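Local coordinates for prohead core protein protease (Enterobacteria phage T4, PDB 5JBL) that acts as a serine protease of the prohead inner core, activated by self-cleavage after prohead assembly, that processes prohead proteins and so makes space for the DNA genome, at residues K78-I89 with I119-V129. The protein carries 3 engineered substitutions. Sequence-based numbering, arbitrary orientation.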
loop_
_atom_site.group_PDB
_atom_site.type_symbol
_atom_site.label_atom_id
_atom_site.label_comp_id
_atom_site.label_asym_id
_atom_site.label_seq_id
_atom_site.Cartn_x
_atom_site.Cartn_y
_atom_site.Cartn_z
ATOM N N LYS C 78 -32.233 -20.672 -17.141
ATOM C CA LYS C 78 -31.190 -20.885 -18.146
ATOM C C LYS C 78 -31.251 -19.849 -19.265
ATOM O O LYS C 78 -30.212 -19.326 -19.693
ATOM C CB LYS C 78 -31.269 -22.291 -18.739
ATOM C CG LYS C 78 -30.062 -22.555 -19.639
ATOM C CD LYS C 78 -29.856 -24.009 -19.992
ATOM C CE LYS C 78 -28.516 -24.202 -20.685
ATOM N NZ LYS C 78 -28.428 -25.538 -21.335
ATOM N N ARG C 79 -32.453 -19.544 -19.753
ATOM C CA ARG C 79 -32.591 -18.580 -20.841
ATOM C C ARG C 79 -32.065 -17.206 -20.429
ATOM O O ARG C 79 -31.441 -16.499 -21.232
ATOM C CB ARG C 79 -34.060 -18.512 -21.268
ATOM C CG ARG C 79 -34.382 -17.668 -22.490
ATOM C CD ARG C 79 -35.850 -17.868 -22.896
ATOM N NE ARG C 79 -36.350 -16.789 -23.744
ATOM C CZ ARG C 79 -37.602 -16.700 -24.185
ATOM N NH1 ARG C 79 -38.494 -17.628 -23.862
ATOM N NH2 ARG C 79 -37.964 -15.678 -24.950
ATOM N N ILE C 80 -32.290 -16.825 -19.172
ATOM C CA ILE C 80 -31.865 -15.508 -18.707
ATOM C C ILE C 80 -30.353 -15.442 -18.564
ATOM O O ILE C 80 -29.723 -14.446 -18.947
ATOM C CB ILE C 80 -32.582 -15.173 -17.385
ATOM C CG1 ILE C 80 -34.082 -15.006 -17.660
ATOM C CG2 ILE C 80 -31.952 -13.956 -16.704
ATOM C CD1 ILE C 80 -34.945 -14.868 -16.440
ATOM N N LEU C 81 -29.742 -16.493 -18.009
ATOM C CA LEU C 81 -28.289 -16.485 -17.860
ATOM C C LEU C 81 -27.591 -16.655 -19.202
ATOM O O LEU C 81 -26.480 -16.139 -19.386
ATOM C CB LEU C 81 -27.830 -17.579 -16.897
ATOM C CG LEU C 81 -26.404 -17.468 -16.358
ATOM C CD1 LEU C 81 -26.129 -16.143 -15.611
ATOM C CD2 LEU C 81 -26.091 -18.655 -15.495
ATOM N N GLU C 82 -28.206 -17.389 -20.135
ATOM C CA GLU C 82 -27.639 -17.504 -21.476
ATOM C C GLU C 82 -27.516 -16.138 -22.132
ATOM O O GLU C 82 -26.486 -15.820 -22.737
ATOM C CB GLU C 82 -28.502 -18.417 -22.339
ATOM C CG GLU C 82 -28.186 -19.869 -22.184
ATOM C CD GLU C 82 -29.125 -20.729 -22.991
ATOM O OE1 GLU C 82 -30.160 -20.199 -23.436
ATOM O OE2 GLU C 82 -28.839 -21.929 -23.160
ATOM N N LYS C 83 -28.562 -15.318 -22.004
ATOM C CA LYS C 83 -28.558 -13.982 -22.577
ATOM C C LYS C 83 -27.521 -13.099 -21.894
ATOM O O LYS C 83 -26.786 -12.362 -22.561
ATOM C CB LYS C 83 -29.964 -13.386 -22.451
ATOM C CG LYS C 83 -30.105 -11.941 -22.851
ATOM C CD LYS C 83 -29.791 -11.753 -24.316
ATOM C CE LYS C 83 -29.939 -10.303 -24.733
ATOM N NZ LYS C 83 -29.401 -10.066 -26.105
ATOM N N ALA C 84 -27.438 -13.170 -20.562
ATOM C CA ALA C 84 -26.493 -12.343 -19.820
ATOM C C ALA C 84 -25.053 -12.730 -20.121
ATOM O O ALA C 84 -24.174 -11.859 -20.197
ATOM C CB ALA C 84 -26.777 -12.456 -18.316
ATOM N N VAL C 85 -24.787 -14.032 -20.266
ATOM C CA VAL C 85 -23.431 -14.488 -20.554
ATOM C C VAL C 85 -23.024 -14.105 -21.977
ATOM O O VAL C 85 -21.901 -13.639 -22.215
ATOM C CB VAL C 85 -23.339 -16.005 -20.304
ATOM C CG1 VAL C 85 -22.124 -16.581 -20.984
ATOM C CG2 VAL C 85 -23.267 -16.274 -18.788
ATOM N N LYS C 86 -23.943 -14.244 -22.935
ATOM C CA LYS C 86 -23.639 -13.845 -24.310
ATOM C C LYS C 86 -23.271 -12.367 -24.387
ATOM O O LYS C 86 -22.287 -11.993 -25.029
ATOM C CB LYS C 86 -24.836 -14.143 -25.215
ATOM C CG LYS C 86 -24.677 -13.652 -26.649
ATOM C CD LYS C 86 -25.519 -14.485 -27.610
ATOM C CE LYS C 86 -25.021 -15.924 -27.695
ATOM N NZ LYS C 86 -25.853 -16.743 -28.619
ATOM N N ASP C 87 -24.045 -11.510 -23.722
ATOM C CA ASP C 87 -23.746 -10.083 -23.750
ATOM C C ASP C 87 -22.427 -9.782 -23.056
ATOM O O ASP C 87 -21.657 -8.932 -23.511
ATOM C CB ASP C 87 -24.886 -9.302 -23.093
ATOM C CG ASP C 87 -26.139 -9.240 -23.967
ATOM O OD1 ASP C 87 -26.039 -9.519 -25.188
ATOM O OD2 ASP C 87 -27.224 -8.907 -23.428
ATOM N N TYR C 88 -22.151 -10.471 -21.950
ATOM C CA TYR C 88 -20.902 -10.258 -21.238
ATOM C C TYR C 88 -19.709 -10.726 -22.066
ATOM O O TYR C 88 -18.652 -10.074 -22.069
ATOM C CB TYR C 88 -20.970 -10.978 -19.891
ATOM C CG TYR C 88 -19.715 -10.889 -19.063
ATOM C CD1 TYR C 88 -18.779 -11.918 -19.083
ATOM C CD2 TYR C 88 -19.461 -9.781 -18.268
ATOM C CE1 TYR C 88 -17.614 -11.845 -18.322
ATOM C CE2 TYR C 88 -18.312 -9.708 -17.506
ATOM C CZ TYR C 88 -17.393 -10.751 -17.534
ATOM O OH TYR C 88 -16.246 -10.693 -16.745
ATOM N N ILE C 89 -19.854 -11.855 -22.774
ATOM C CA ILE C 89 -18.793 -12.305 -23.677
ATOM C C ILE C 89 -18.548 -11.265 -24.759
ATOM O O ILE C 89 -17.402 -10.914 -25.059
ATOM C CB ILE C 89 -19.130 -13.679 -24.286
ATOM C CG1 ILE C 89 -19.044 -14.786 -23.223
ATOM C CG2 ILE C 89 -18.199 -13.989 -25.460
ATOM C CD1 ILE C 89 -19.635 -16.145 -23.668
ATOM N N ILE C 119 -10.724 -12.698 -17.411
ATOM C CA ILE C 119 -11.385 -13.842 -18.028
ATOM C C ILE C 119 -11.036 -13.879 -19.509
ATOM O O ILE C 119 -11.266 -12.905 -20.233
ATOM C CB ILE C 119 -12.909 -13.774 -17.818
ATOM C CG1 ILE C 119 -13.231 -13.945 -16.332
ATOM C CG2 ILE C 119 -13.631 -14.822 -18.710
ATOM C CD1 ILE C 119 -14.721 -13.901 -15.987
ATOM N N GLU C 120 -10.492 -15.017 -19.973
ATOM C CA GLU C 120 -10.110 -15.185 -21.371
ATOM C C GLU C 120 -11.157 -15.909 -22.202
ATOM O O GLU C 120 -11.175 -15.739 -23.425
ATOM C CB GLU C 120 -8.793 -15.972 -21.493
ATOM C CG GLU C 120 -7.683 -15.389 -20.664
ATOM C CD GLU C 120 -6.321 -15.920 -21.068
ATOM O OE1 GLU C 120 -6.240 -17.063 -21.566
ATOM O OE2 GLU C 120 -5.335 -15.183 -20.885
ATOM N N ASP C 121 -12.012 -16.711 -21.582
ATOM C CA ASP C 121 -12.976 -17.486 -22.357
ATOM C C ASP C 121 -14.036 -18.002 -21.406
ATOM O O ASP C 121 -13.772 -18.229 -20.220
ATOM C CB ASP C 121 -12.306 -18.654 -23.097
ATOM C CG ASP C 121 -13.121 -19.142 -24.298
ATOM O OD1 ASP C 121 -12.611 -19.991 -25.061
ATOM O OD2 ASP C 121 -14.270 -18.683 -24.480
ATOM N N MET C 122 -15.243 -18.141 -21.922
ATOM C CA MET C 122 -16.346 -18.725 -21.168
ATOM C C MET C 122 -17.121 -19.612 -22.116
ATOM O O MET C 122 -17.194 -19.327 -23.309
ATOM C CB MET C 122 -17.291 -17.676 -20.545
ATOM C CG MET C 122 -16.648 -16.839 -19.453
ATOM S SD MET C 122 -17.714 -15.539 -18.799
ATOM C CE MET C 122 -18.805 -16.478 -17.757
ATOM N N TRP C 123 -17.675 -20.702 -21.591
ATOM C CA TRP C 123 -18.444 -21.602 -22.440
ATOM C C TRP C 123 -19.436 -22.359 -21.571
ATOM O O TRP C 123 -19.306 -22.398 -20.346
ATOM C CB TRP C 123 -17.525 -22.554 -23.224
ATOM C CG TRP C 123 -16.676 -23.483 -22.375
ATOM C CD1 TRP C 123 -16.948 -24.785 -22.069
ATOM C CD2 TRP C 123 -15.412 -23.184 -21.761
ATOM N NE1 TRP C 123 -15.944 -25.308 -21.288
ATOM C CE2 TRP C 123 -14.991 -24.348 -21.083
ATOM C CE3 TRP C 123 -14.600 -22.047 -21.715
ATOM C CZ2 TRP C 123 -13.795 -24.408 -20.369
ATOM C CZ3 TRP C 123 -13.417 -22.099 -20.991
ATOM C CH2 TRP C 123 -13.026 -23.272 -20.325
ATOM N N TRP C 124 -20.455 -22.920 -22.219
ATOM C CA TRP C 124 -21.506 -23.667 -21.534
ATOM C C TRP C 124 -21.233 -25.169 -21.579
ATOM O O TRP C 124 -20.723 -25.697 -22.568
ATOM C CB TRP C 124 -22.882 -23.377 -22.146
ATOM C CG TRP C 124 -23.481 -22.039 -21.764
ATOM C CD1 TRP C 124 -23.304 -20.849 -22.411
ATOM C CD2 TRP C 124 -24.370 -21.762 -20.659
ATOM N NE1 TRP C 124 -24.020 -19.847 -21.782
ATOM C CE2 TRP C 124 -24.678 -20.380 -20.704
ATOM C CE3 TRP C 124 -24.918 -22.541 -19.634
ATOM C CZ2 TRP C 124 -25.512 -19.767 -19.771
ATOM C CZ3 TRP C 124 -25.758 -21.930 -18.710
ATOM C CH2 TRP C 124 -26.047 -20.555 -18.784
ATOM N N LYS C 125 -21.575 -25.855 -20.496
ATOM C CA LYS C 125 -21.551 -27.315 -20.451
ATOM C C LYS C 125 -22.793 -27.725 -19.660
ATOM O O LYS C 125 -22.782 -27.706 -18.425
ATOM C CB LYS C 125 -20.263 -27.831 -19.818
ATOM C CG LYS C 125 -20.270 -29.306 -19.439
ATOM C CD LYS C 125 -19.805 -30.190 -20.577
ATOM C CE LYS C 125 -18.314 -30.020 -20.833
ATOM N NZ LYS C 125 -17.840 -30.942 -21.898
ATOM N N GLY C 126 -23.865 -28.064 -20.370
ATOM C CA GLY C 126 -25.137 -28.295 -19.693
ATOM C C GLY C 126 -25.664 -27.000 -19.094
ATOM O O GLY C 126 -25.778 -25.972 -19.776
ATOM N N ASN C 127 -25.966 -27.031 -17.795
ATOM C CA ASN C 127 -26.471 -25.858 -17.096
ATOM C C ASN C 127 -25.374 -25.054 -16.418
ATOM O O ASN C 127 -25.686 -24.098 -15.694
ATOM C CB ASN C 127 -27.524 -26.276 -16.061
ATOM C CG ASN C 127 -28.815 -26.751 -16.709
ATOM O OD1 ASN C 127 -29.202 -26.261 -17.767
ATOM N ND2 ASN C 127 -29.465 -27.735 -16.096
ATOM N N ASP C 128 -24.108 -25.390 -16.658
ATOM C CA ASP C 128 -22.985 -24.739 -16.000
ATOM C C ASP C 128 -22.208 -23.884 -16.985
ATOM O O ASP C 128 -21.963 -24.300 -18.119
ATOM C CB ASP C 128 -22.051 -25.772 -15.371
ATOM C CG ASP C 128 -22.702 -26.499 -14.216
ATOM O OD1 ASP C 128 -23.554 -25.887 -13.535
ATOM O OD2 ASP C 128 -22.376 -27.679 -13.991
ATOM N N VAL C 129 -21.789 -22.704 -16.533
ATOM C CA VAL C 129 -20.941 -21.821 -17.322
ATOM C C VAL C 129 -19.508 -22.085 -16.881
ATOM O O VAL C 129 -19.160 -21.858 -15.721
ATOM C CB VAL C 129 -21.327 -20.348 -17.130
ATOM C CG1 VAL C 129 -20.561 -19.476 -18.109
ATOM C CG2 VAL C 129 -22.828 -20.175 -17.299
HETATM O O HOH W 1 -25.974 -25.678 -22.596
HETATM O O HOH W 2 -24.657 -17.530 -23.506
#
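The indole of W124 is wedged between helix 78-89 and its own β-hairpin, with a different neighbour on each face. CG of E82 sits off-centre on one face as a CH-pi contact, 4.1 Å from the centroid of the six-membered ring of W124, while the carboxylate of E82 stands almost perpendicular to the indole, the planes 87° apart. CG2 of V129 lies against the opposite face, and the backbone carbonyl of L81 meets the ring edge. With CG of W124 anti to its carbonyl carbon (chi1 -76°), the benzo end is carried to the helix, where CH2 of W124 lies 3.8 Å from CD2 of L81. CD2 of L81 and CG2 of V85 also meet CG2 of V129 tip to tip.

The second flat group, Y88, is approached at its edge: SD of M122 lies 3.7 Å from CE1 of Y88, a Met-aromatic contact, and CD1 of I119 comes near the hydroxyl, which is hydrogen-bonded to the backbone N of G185. CD1 of I89 packs on CB of M122.

Polar links line the outer side. The extended chain of K78 crosses N127 at about a right angle and brings NZ to a hydrogen bond 3.1 Å from O of G126, in the type II' turn from K125 to D128, approaching from above the carbonyl plane; a water bridges the same two atoms. A second water accepts from NE1 of W124 at 3.0 Å and donates to O of E82.

Helix and strand 119-125 run nearly antiparallel, at 158°, an example of helix-on-sheet packing in which an apolar interior gives way to a hydrated margin. There a direct hydrogen bond and two water bridges tie helix to hairpin, and water satisfies the indole N-H beside V85.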